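Local coordinates for leucyl-tRNA synthetase subunit alpha (Aquifex aeolicus, PDB 3O0A), which attaches leucine to its tRNA, and through the CP1 hydrolytic domain seen here probably hydrolyses mischarged tRNA as an editing step, at residues Ala6-Val12 / Arg37-Phe43; Gly52-Leu58 / Gly137-Pro143; Thr114-Asn118 / Trp204-Arg208. All blocks are in the same frame, centred on the assembly; numbering follows the deposited sequence.

Contact 1. Residues Ala6-Val12 / Arg37-Phe43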
loop_
_atom_site.group_PDB
_atom_site.type_symbol
_atom_site.label_atom_id
_atom_site.label_comp_id
_atom_site.label_asym_id
_atom_site.label_seq_id
_atom_site.Cartn_x
_atom_site.Cartn_y
_atom_site.Cartn_z
ATOM N N ALA A 6 -3.902 -12.894 1.921
ATOM C CA ALA A 6 -2.550 -12.930 2.443
ATOM C C ALA A 6 -2.266 -11.674 3.239
ATOM O O ALA A 6 -2.752 -10.599 2.902
ATOM C CB ALA A 6 -1.552 -13.051 1.304
ATOM N N LEU A 7 -1.477 -11.820 4.292
ATOM C CA LEU A 7 -0.827 -10.659 4.891
ATOM C C LEU A 7 0.494 -10.505 4.148
ATOM O O LEU A 7 1.197 -11.492 3.937
ATOM C CB LEU A 7 -0.574 -10.884 6.383
ATOM C CG LEU A 7 -1.793 -10.839 7.310
ATOM C CD1 LEU A 7 -1.454 -11.484 8.643
ATOM C CD2 LEU A 7 -2.262 -9.403 7.513
ATOM N N ILE A 8 0.818 -9.284 3.740
ATOM C CA ILE A 8 2.078 -9.014 3.055
ATOM C C ILE A 8 2.802 -7.909 3.811
ATOM O O ILE A 8 2.195 -6.887 4.152
ATOM C CB ILE A 8 1.868 -8.630 1.586
ATOM C CG1 ILE A 8 1.161 -9.780 0.851
ATOM C CG2 ILE A 8 3.233 -8.296 0.910
ATOM C CD1 ILE A 8 0.869 -9.532 -0.625
ATOM N N ARG A 9 4.078 -8.150 4.097
ATOM C CA ARG A 9 4.882 -7.222 4.889
ATOM C C ARG A 9 5.632 -6.247 3.984
ATOM O O ARG A 9 6.740 -6.525 3.530
ATOM C CB ARG A 9 5.850 -7.977 5.824
ATOM C CG ARG A 9 5.155 -9.004 6.717
ATOM C CD ARG A 9 5.944 -9.285 7.980
ATOM N NE ARG A 9 6.082 -8.090 8.827
ATOM C CZ ARG A 9 5.543 -7.927 10.037
ATOM N NH1 ARG A 9 4.776 -8.867 10.578
ATOM N NH2 ARG A 9 5.764 -6.801 10.716
ATOM N N PHE A 10 5.000 -5.118 3.680
ATOM C CA PHE A 10 5.737 -4.000 3.089
ATOM C C PHE A 10 6.609 -3.392 4.189
ATOM O O PHE A 10 6.366 -3.634 5.369
ATOM C CB PHE A 10 4.761 -2.973 2.499
ATOM C CG PHE A 10 4.132 -3.433 1.212
ATOM C CD1 PHE A 10 3.170 -4.449 1.209
ATOM C CD2 PHE A 10 4.529 -2.876 -0.002
ATOM C CE1 PHE A 10 2.600 -4.893 0.007
ATOM C CE2 PHE A 10 3.962 -3.311 -1.203
ATOM C CZ PHE A 10 2.985 -4.321 -1.192
ATOM N N TYR A 11 7.626 -2.625 3.811
ATOM C CA TYR A 11 8.438 -1.956 4.825
ATOM C C TYR A 11 9.092 -0.703 4.299
ATOM O O TYR A 11 9.497 -0.635 3.144
ATOM C CB TYR A 11 9.500 -2.911 5.404
ATOM C CG TYR A 11 10.359 -3.609 4.370
ATOM C CD1 TYR A 11 9.973 -4.844 3.835
ATOM C CD2 TYR A 11 11.557 -3.041 3.919
ATOM C CE1 TYR A 11 10.753 -5.507 2.882
ATOM C CE2 TYR A 11 12.359 -3.700 2.944
ATOM C CZ TYR A 11 11.941 -4.928 2.436
ATOM O OH TYR A 11 12.697 -5.595 1.489
ATOM N N VAL A 12 9.199 0.289 5.169
ATOM C CA VAL A 12 9.977 1.479 4.859
ATOM C C VAL A 12 11.394 1.237 5.351
ATOM O O VAL A 12 11.617 1.022 6.550
ATOM C CB VAL A 12 9.374 2.735 5.520
ATOM C CG1 VAL A 12 10.243 3.941 5.260
ATOM C CG2 VAL A 12 7.950 2.980 5.021
ATOM N N ARG A 37 14.204 -1.038 9.368
ATOM C CA ARG A 37 12.885 -1.095 8.717
ATOM C C ARG A 37 11.774 -0.680 9.654
ATOM O O ARG A 37 11.866 -0.913 10.860
ATOM C CB ARG A 37 12.571 -2.524 8.274
ATOM C CG ARG A 37 13.441 -3.038 7.172
ATOM C CD ARG A 37 13.137 -4.497 6.915
ATOM N NE ARG A 37 13.966 -4.963 5.812
ATOM C CZ ARG A 37 13.873 -6.155 5.237
ATOM N NH1 ARG A 37 12.987 -7.045 5.659
ATOM N NH2 ARG A 37 14.686 -6.455 4.231
ATOM N N ILE A 38 10.726 -0.086 9.080
ATOM C CA ILE A 38 9.429 0.064 9.746
ATOM C C ILE A 38 8.428 -0.703 8.911
ATOM O O ILE A 38 8.211 -0.378 7.751
ATOM C CB ILE A 38 8.989 1.544 9.883
ATOM C CG1 ILE A 38 10.021 2.343 10.717
ATOM C CG2 ILE A 38 7.560 1.635 10.485
ATOM C CD1 ILE A 38 10.084 2.008 12.195
ATOM N N TYR A 39 7.854 -1.757 9.479
ATOM C CA TYR A 39 6.971 -2.614 8.688
ATOM C C TYR A 39 5.577 -2.030 8.539
ATOM O O TYR A 39 5.018 -1.509 9.506
ATOM C CB TYR A 39 6.882 -4.003 9.307
ATOM C CG TYR A 39 8.104 -4.848 9.015
ATOM C CD1 TYR A 39 8.271 -5.443 7.758
ATOM C CD2 TYR A 39 9.083 -5.055 9.976
ATOM C CE1 TYR A 39 9.378 -6.234 7.473
ATOM C CE2 TYR A 39 10.205 -5.849 9.695
ATOM C CZ TYR A 39 10.342 -6.426 8.440
ATOM O OH TYR A 39 11.434 -7.205 8.138
ATOM N N ILE A 40 5.022 -2.172 7.334
ATOM C CA ILE A 40 3.611 -1.867 7.087
ATOM C C ILE A 40 2.962 -3.147 6.593
ATOM O O ILE A 40 3.065 -3.495 5.417
ATOM C CB ILE A 40 3.462 -0.750 6.033
ATOM C CG1 ILE A 40 4.245 0.492 6.468
ATOM C CG2 ILE A 40 1.991 -0.389 5.789
ATOM C CD1 ILE A 40 5.679 0.511 6.019
ATOM N N ASP A 41 2.287 -3.838 7.497
ATOM C CA ASP A 41 1.622 -5.079 7.119
ATOM C C ASP A 41 0.301 -4.742 6.441
ATOM O O ASP A 41 -0.485 -3.927 6.947
ATOM C CB ASP A 41 1.342 -5.952 8.336
ATOM C CG ASP A 41 2.602 -6.482 9.003
ATOM O OD1 ASP A 41 3.681 -6.515 8.365
ATOM O OD2 ASP A 41 2.487 -6.883 10.185
ATOM N N VAL A 42 0.058 -5.364 5.293
ATOM C CA VAL A 42 -1.196 -5.146 4.583
ATOM C C VAL A 42 -1.925 -6.476 4.454
ATOM O O VAL A 42 -1.304 -7.510 4.279
ATOM C CB VAL A 42 -1.014 -4.445 3.183
ATOM C CG1 VAL A 42 -0.182 -3.160 3.294
ATOM C CG2 VAL A 42 -0.406 -5.369 2.135
ATOM N N PHE A 43 -3.245 -6.450 4.567
ATOM C CA PHE A 43 -4.025 -7.609 4.167
ATOM C C PHE A 43 -4.578 -7.432 2.756
ATOM O O PHE A 43 -5.081 -6.375 2.411
ATOM C CB PHE A 43 -5.157 -7.906 5.147
ATOM C CG PHE A 43 -6.064 -9.007 4.675
ATOM C CD1 PHE A 43 -5.675 -10.342 4.776
ATOM C CD2 PHE A 43 -7.283 -8.705 4.077
ATOM C CE1 PHE A 43 -6.508 -11.362 4.306
ATOM C CE2 PHE A 43 -8.116 -9.716 3.608
ATOM C CZ PHE A 43 -7.723 -11.040 3.721
#

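Contact 2. Residues Gly52-Leu58 / Gly137-Pro143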
loop_
_atom_site.group_PDB
_atom_site.type_symbol
_atom_site.label_atom_id
_atom_site.label_comp_id
_atom_site.label_asym_id
_atom_site.label_seq_id
_atom_site.Cartn_x
_atom_site.Cartn_y
_atom_site.Cartn_z
ATOM N N GLY A 52 1.994 -5.372 -8.887
ATOM C CA GLY A 52 1.335 -4.204 -9.471
ATOM C C GLY A 52 1.054 -3.106 -8.471
ATOM O O GLY A 52 0.436 -2.099 -8.813
ATOM N N ALA A 53 1.522 -3.287 -7.235
ATOM C CA ALA A 53 1.337 -2.261 -6.209
ATOM C C ALA A 53 2.192 -1.050 -6.547
ATOM O O ALA A 53 3.413 -1.156 -6.671
ATOM C CB ALA A 53 1.658 -2.810 -4.800
ATOM N N THR A 54 1.541 0.093 -6.744
ATOM C CA THR A 54 2.270 1.324 -7.088
ATOM C C THR A 54 2.214 2.376 -5.984
ATOM O O THR A 54 2.831 3.451 -6.103
ATOM C CB THR A 54 1.772 1.923 -8.415
ATOM O OG1 THR A 54 0.393 2.279 -8.296
ATOM C CG2 THR A 54 1.938 0.920 -9.554
ATOM N N PHE A 55 1.437 2.080 -4.938
ATOM C CA PHE A 55 1.423 2.878 -3.713
ATOM C C PHE A 55 0.758 2.100 -2.583
ATOM O O PHE A 55 0.150 1.045 -2.819
ATOM C CB PHE A 55 0.775 4.276 -3.929
ATOM C CG PHE A 55 -0.655 4.253 -4.412
ATOM C CD1 PHE A 55 -0.965 3.987 -5.749
ATOM C CD2 PHE A 55 -1.689 4.599 -3.545
ATOM C CE1 PHE A 55 -2.288 4.012 -6.196
ATOM C CE2 PHE A 55 -3.016 4.626 -3.983
ATOM C CZ PHE A 55 -3.314 4.327 -5.312
ATOM N N VAL A 56 0.942 2.600 -1.360
ATOM C CA VAL A 56 0.365 2.027 -0.158
ATOM C C VAL A 56 -0.512 3.089 0.482
ATOM O O VAL A 56 -0.143 4.266 0.484
ATOM C CB VAL A 56 1.498 1.587 0.810
ATOM C CG1 VAL A 56 0.962 1.186 2.190
ATOM C CG2 VAL A 56 2.302 0.438 0.184
ATOM N N VAL A 57 -1.671 2.686 1.007
ATOM C CA VAL A 57 -2.540 3.624 1.732
ATOM C C VAL A 57 -2.861 3.124 3.142
ATOM O O VAL A 57 -3.272 1.979 3.322
ATOM C CB VAL A 57 -3.868 3.908 0.987
ATOM C CG1 VAL A 57 -4.789 4.757 1.866
ATOM C CG2 VAL A 57 -3.609 4.629 -0.342
ATOM N N LEU A 58 -2.664 3.991 4.134
ATOM C CA LEU A 58 -3.066 3.721 5.504
ATOM C C LEU A 58 -4.381 4.430 5.751
ATOM O O LEU A 58 -4.566 5.572 5.321
ATOM C CB LEU A 58 -2.032 4.297 6.480
ATOM C CG LEU A 58 -0.740 3.504 6.741
ATOM C CD1 LEU A 58 -0.095 2.959 5.486
ATOM C CD2 LEU A 58 0.246 4.331 7.585
ATOM N N GLY A 137 -5.845 -2.294 8.310
ATOM C CA GLY A 137 -6.020 -0.842 8.207
ATOM C C GLY A 137 -5.037 -0.165 7.263
ATOM O O GLY A 137 -5.008 1.066 7.169
ATOM N N ALA A 138 -4.223 -0.970 6.582
ATOM C CA ALA A 138 -3.334 -0.497 5.520
ATOM C C ALA A 138 -3.474 -1.433 4.336
ATOM O O ALA A 138 -3.596 -2.655 4.503
ATOM C CB ALA A 138 -1.900 -0.469 5.983
ATOM N N ILE A 139 -3.483 -0.862 3.141
ATOM C CA ILE A 139 -3.648 -1.678 1.940
ATOM C C ILE A 139 -2.530 -1.402 0.938
ATOM O O ILE A 139 -1.948 -0.305 0.914
ATOM C CB ILE A 139 -5.052 -1.466 1.281
ATOM C CG1 ILE A 139 -5.237 -0.015 0.814
ATOM C CG2 ILE A 139 -6.177 -1.885 2.252
ATOM C CD1 ILE A 139 -6.351 0.169 -0.236
ATOM N N MET A 140 -2.228 -2.406 0.121
ATOM C CA MET A 140 -1.469 -2.155 -1.092
ATOM C C MET A 140 -2.428 -1.724 -2.187
ATOM O O MET A 140 -3.553 -2.247 -2.305
ATOM C CB MET A 140 -0.658 -3.372 -1.517
ATOM C CG MET A 140 -1.489 -4.524 -2.046
ATOM S SD MET A 140 -0.404 -5.920 -2.368
ATOM C CE MET A 140 -1.502 -6.874 -3.416
ATOM N N CYS A 141 -2.002 -0.743 -2.973
ATOM C CA CYS A 141 -2.877 -0.203 -3.990
ATOM C C CYS A 141 -2.396 -0.541 -5.392
ATOM O O CYS A 141 -1.256 -0.272 -5.758
ATOM C CB CYS A 141 -3.049 1.303 -3.791
ATOM S SG CYS A 141 -3.714 1.702 -2.154
ATOM N N VAL A 142 -3.302 -1.135 -6.160
ATOM C CA VAL A 142 -3.008 -1.674 -7.477
ATOM C C VAL A 142 -4.055 -1.053 -8.418
ATOM O O VAL A 142 -5.085 -1.671 -8.721
ATOM C CB VAL A 142 -3.077 -3.219 -7.481
ATOM C CG1 VAL A 142 -2.699 -3.801 -8.861
ATOM C CG2 VAL A 142 -2.165 -3.798 -6.380
ATOM N N PRO A 143 -3.803 0.190 -8.865
ATOM C CA PRO A 143 -4.807 0.885 -9.675
ATOM C C PRO A 143 -5.214 0.160 -10.956
ATOM O O PRO A 143 -6.340 0.339 -11.415
ATOM C CB PRO A 143 -4.149 2.224 -10.030
ATOM C CG PRO A 143 -2.945 2.333 -9.217
ATOM C CD PRO A 143 -2.597 1.004 -8.626
#

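Contact 3. Residues Thr114-Asn118 / Trp204-Arg208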
loop_
_atom_site.group_PDB
_atom_site.type_symbol
_atom_site.label_atom_id
_atom_site.label_comp_id
_atom_site.label_asym_id
_atom_site.label_seq_id
_atom_site.Cartn_x
_atom_site.Cartn_y
_atom_site.Cartn_z
ATOM N N THR A 114 9.161 -0.286 0.537
ATOM C CA THR A 114 9.694 -1.274 -0.373
ATOM C C THR A 114 8.668 -2.377 -0.535
ATOM O O THR A 114 8.141 -2.912 0.446
ATOM C CB THR A 114 11.021 -1.835 0.147
ATOM O OG1 THR A 114 11.941 -0.750 0.323
ATOM C CG2 THR A 114 11.598 -2.857 -0.829
ATOM N N ASN A 115 8.378 -2.686 -1.795
ATOM C CA ASN A 115 7.540 -3.823 -2.152
ATOM C C ASN A 115 8.389 -5.097 -2.047
ATOM O O ASN A 115 9.400 -5.231 -2.751
ATOM C CB ASN A 115 7.027 -3.612 -3.584
ATOM C CG ASN A 115 6.064 -4.694 -4.034
ATOM O OD1 ASN A 115 6.083 -5.817 -3.529
ATOM N ND2 ASN A 115 5.207 -4.351 -4.993
ATOM N N PRO A 116 8.000 -6.034 -1.161
ATOM C CA PRO A 116 8.813 -7.243 -0.928
ATOM C C PRO A 116 8.851 -8.169 -2.151
ATOM O O PRO A 116 9.724 -9.031 -2.233
ATOM C CB PRO A 116 8.090 -7.924 0.244
ATOM C CG PRO A 116 6.685 -7.466 0.127
ATOM C CD PRO A 116 6.780 -6.032 -0.338
ATOM N N ALA A 117 7.915 -7.990 -3.086
ATOM C CA ALA A 117 7.853 -8.865 -4.269
ATOM C C ALA A 117 8.931 -8.515 -5.297
ATOM O O ALA A 117 9.515 -9.401 -5.926
ATOM C CB ALA A 117 6.475 -8.798 -4.908
ATOM N N ASN A 118 9.193 -7.222 -5.464
ATOM C CA ASN A 118 10.054 -6.746 -6.548
ATOM C C ASN A 118 11.098 -5.698 -6.142
ATOM O O ASN A 118 11.899 -5.267 -6.982
ATOM C CB ASN A 118 9.201 -6.231 -7.717
ATOM C CG ASN A 118 8.285 -5.089 -7.311
ATOM O OD1 ASN A 118 8.516 -4.433 -6.294
ATOM N ND2 ASN A 118 7.244 -4.846 -8.104
ATOM N N TRP A 204 5.694 -18.063 -1.479
ATOM C CA TRP A 204 7.030 -17.489 -1.657
ATOM C C TRP A 204 7.302 -16.407 -0.614
ATOM O O TRP A 204 8.343 -16.398 0.039
ATOM C CB TRP A 204 7.144 -16.917 -3.068
ATOM C CG TRP A 204 8.435 -16.236 -3.430
ATOM C CD1 TRP A 204 9.701 -16.774 -3.442
ATOM C CD2 TRP A 204 8.561 -14.903 -3.912
ATOM N NE1 TRP A 204 10.611 -15.829 -3.878
ATOM C CE2 TRP A 204 9.932 -14.675 -4.178
ATOM C CE3 TRP A 204 7.644 -13.866 -4.135
ATOM C CZ2 TRP A 204 10.401 -13.458 -4.661
ATOM C CZ3 TRP A 204 8.122 -12.648 -4.612
ATOM C CH2 TRP A 204 9.485 -12.465 -4.878
ATOM N N LEU A 205 6.359 -15.488 -0.457
ATOM C CA LEU A 205 6.497 -14.468 0.570
ATOM C C LEU A 205 6.587 -15.082 1.969
ATOM O O LEU A 205 7.383 -14.629 2.799
ATOM C CB LEU A 205 5.319 -13.501 0.496
ATOM C CG LEU A 205 5.384 -12.584 -0.726
ATOM C CD1 LEU A 205 4.042 -11.886 -0.892
ATOM C CD2 LEU A 205 6.502 -11.559 -0.595
ATOM N N GLN A 206 5.777 -16.108 2.214
ATOM C CA GLN A 206 5.743 -16.780 3.511
ATOM C C GLN A 206 7.063 -17.481 3.790
ATOM O O GLN A 206 7.566 -17.414 4.908
ATOM C CB GLN A 206 4.580 -17.768 3.607
ATOM C CG GLN A 206 4.215 -18.117 5.055
ATOM C CD GLN A 206 2.941 -18.936 5.174
ATOM O OE1 GLN A 206 1.880 -18.557 4.664
ATOM N NE2 GLN A 206 3.042 -20.072 5.847
ATOM N N ASP A 207 7.622 -18.130 2.768
ATOM C CA ASP A 207 8.951 -18.762 2.866
ATOM C C ASP A 207 10.027 -17.749 3.253
ATOM O O ASP A 207 10.986 -18.081 3.958
ATOM C CB ASP A 207 9.335 -19.431 1.544
ATOM C CG ASP A 207 8.576 -20.729 1.283
ATOM O OD1 ASP A 207 7.941 -21.286 2.213
ATOM O OD2 ASP A 207 8.630 -21.208 0.130
ATOM N N ARG A 208 9.846 -16.515 2.782
ATOM C CA ARG A 208 10.782 -15.417 3.019
ATOM C C ARG A 208 10.493 -14.616 4.292
ATOM O O ARG A 208 11.185 -13.635 4.581
ATOM C CB ARG A 208 10.784 -14.476 1.807
ATOM C CG ARG A 208 11.325 -15.115 0.518
ATOM C CD ARG A 208 11.099 -14.209 -0.682
ATOM N NE ARG A 208 11.669 -12.884 -0.482
ATOM C CZ ARG A 208 11.153 -11.774 -1.006
ATOM N NH1 ARG A 208 10.070 -11.843 -1.770
ATOM N NH2 ARG A 208 11.728 -10.601 -0.770
#

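Contact 1. Residues Ala6-Val12 / Arg37-Phe43
Backbone hydrogen bonds run from I8 N to V42 O (2.8 Å), V42 N to I8 O (2.9 Å), I40 N to F10 O (2.8 Å), V12 N to I38 O (2.8 Å) and I38 N to V12 O (2.9 Å); F10 N to I40 O (3.1 Å) is weak. Strands 6-12 and 37-43 run antiparallel, in unbroken register from L7-F43 to V12-I38. On the face with L7, R9 and Y11, R9 and D41 pair by charge alone: D41 OD1 lies over the guanidinium face and no N-H points at it. R9 also makes a cation-pi contact with the Y39 ring. The R37 guanidinium lies flat on Y11. R37 NH1 donates to Y39 OH (2.9 Å), which also bonds E35. The other face is apolar: F10 CE1 meets V42 CG2 at 3.7 Å, V12 CG2 meets I40 CD1 at 3.5 Å. The pair is two-sided: charged groups and tyrosines on one face, buried apolar side chains, F10 among them, on the other, against strand 55-58 and helix 64-74.

Contact 2. Residues Gly52-Leu58 / Gly137-Pro143
Four backbone hydrogen bonds join the two segments. V57 and I139 form a hydrogen-bonded antiparallel pair: V57 N to I139 O is 3.0 Å and I139 N to V57 O is 2.9 Å. Further along, C141 N donates to F55 O at 2.8 Å. The C141 carbonyl O instead receives T54 N at 3.0 Å. CA-H...O contacts add to these, such as A53 CA to C141 O at 3.3 Å. In the same backbone, G137 has positive phi, where a CB would jam against the preceding carbonyl, so the backbone itself calls for glycine.

The aromatic contacts centre on F55. C141 CB sits over the face of its ring, 3.4 Å from the centroid, as a CH-pi contact. C141 SG lies obliquely to the same ring, 4.1 Å from the centroid, a Cys sulfur-aromatic contact. P143 CG meets the ring edge, 3.5 Å from F55 CE1.

Apolar packing accounts for the rest. V57 CG2 touches C141 SG at 3.4 Å. On the face with V56 and M140, L58 CD1 meets A138 CB at 3.9 Å. A53 CB also approaches M140 CB at 4.1 Å.

Strand 138-141 is the edge of a mixed four-stranded sheet of the editing domain, and strand 55-58 lies between it and strand 121-127. Helix 147-156 covers the face with F55 and C141, through D149 and A153. Strand 37-44 packs on the V56 and L58 face through I40.

Contact 3. Residues Thr114-Asn118 / Trp204-Arg208
T114 ends strand 106-114 and does not reach the helix segment 204-208. Its backbone bonds Y11 of strand 6-13, and its hydroxyl bonds E13, so the loop starts out tied to that strand. N115 also makes no contact with 204-208, but it shapes the turn that does. Its OD1 accepts from A117 N at 2.9 Å, which makes an Asx turn. Its ND2 is bonded to V50 O, so both ends of the amide are engaged.

P116 is where the loop first meets the helix end. Its CB packs on L205 CD2 at 4.1 Å, and I8 and F10 of strand 6-13 touch its side chain too. Its carbonyl is the polar focus. P116 O accepts from R208 NH1 and from R208 NH2, both at 2.9 Å. The oxygen lies near the guanidinium plane, so one acceptor is shared by two N-H groups. The contact thus joins the loop between strands 106-114 and 121-127 to the C-terminal end of helix 194-207 in the editing domain. R208 itself follows the last helical turn, and its N bonds W204 O at 3.1 Å.

A117 comes next. Its O lies at the edge of the W204 indole, 3.2 Å from W204 CH2. Its CB is 4.2 Å from W204 CZ3. W204 also meets F189 edge-to-face. A117 also rests on V50 and F51. The CA-to-CB bond of N118 points away from the helix segment, and its OD1 bonds E120 N, leading the chain toward strand 121-127.

Contact 2 lies closest to the chain centre, about 3 Å between centres, and is almost wholly buried. Contact 1 is about 8 Å out and partly buried. Contact 3 is about 14 Å out and mixes buried loop residues with an exposed arginine. Contacts 1 and 2 pair antiparallel strands in two sheets, which pack together where V42 and F10 meet the 137-143 segment. Contact 3 pairs a loop with a helix end, so side chain-to-backbone bonds replace the ladder. Charge features in contacts 1 and 3, whereas the side chains of contact 2 meet through apolar groups and sulfur, beside its backbone hydrogen bonds. Strand 6-12 links contacts 1 and 3, through Y11-T114 and I8-P116.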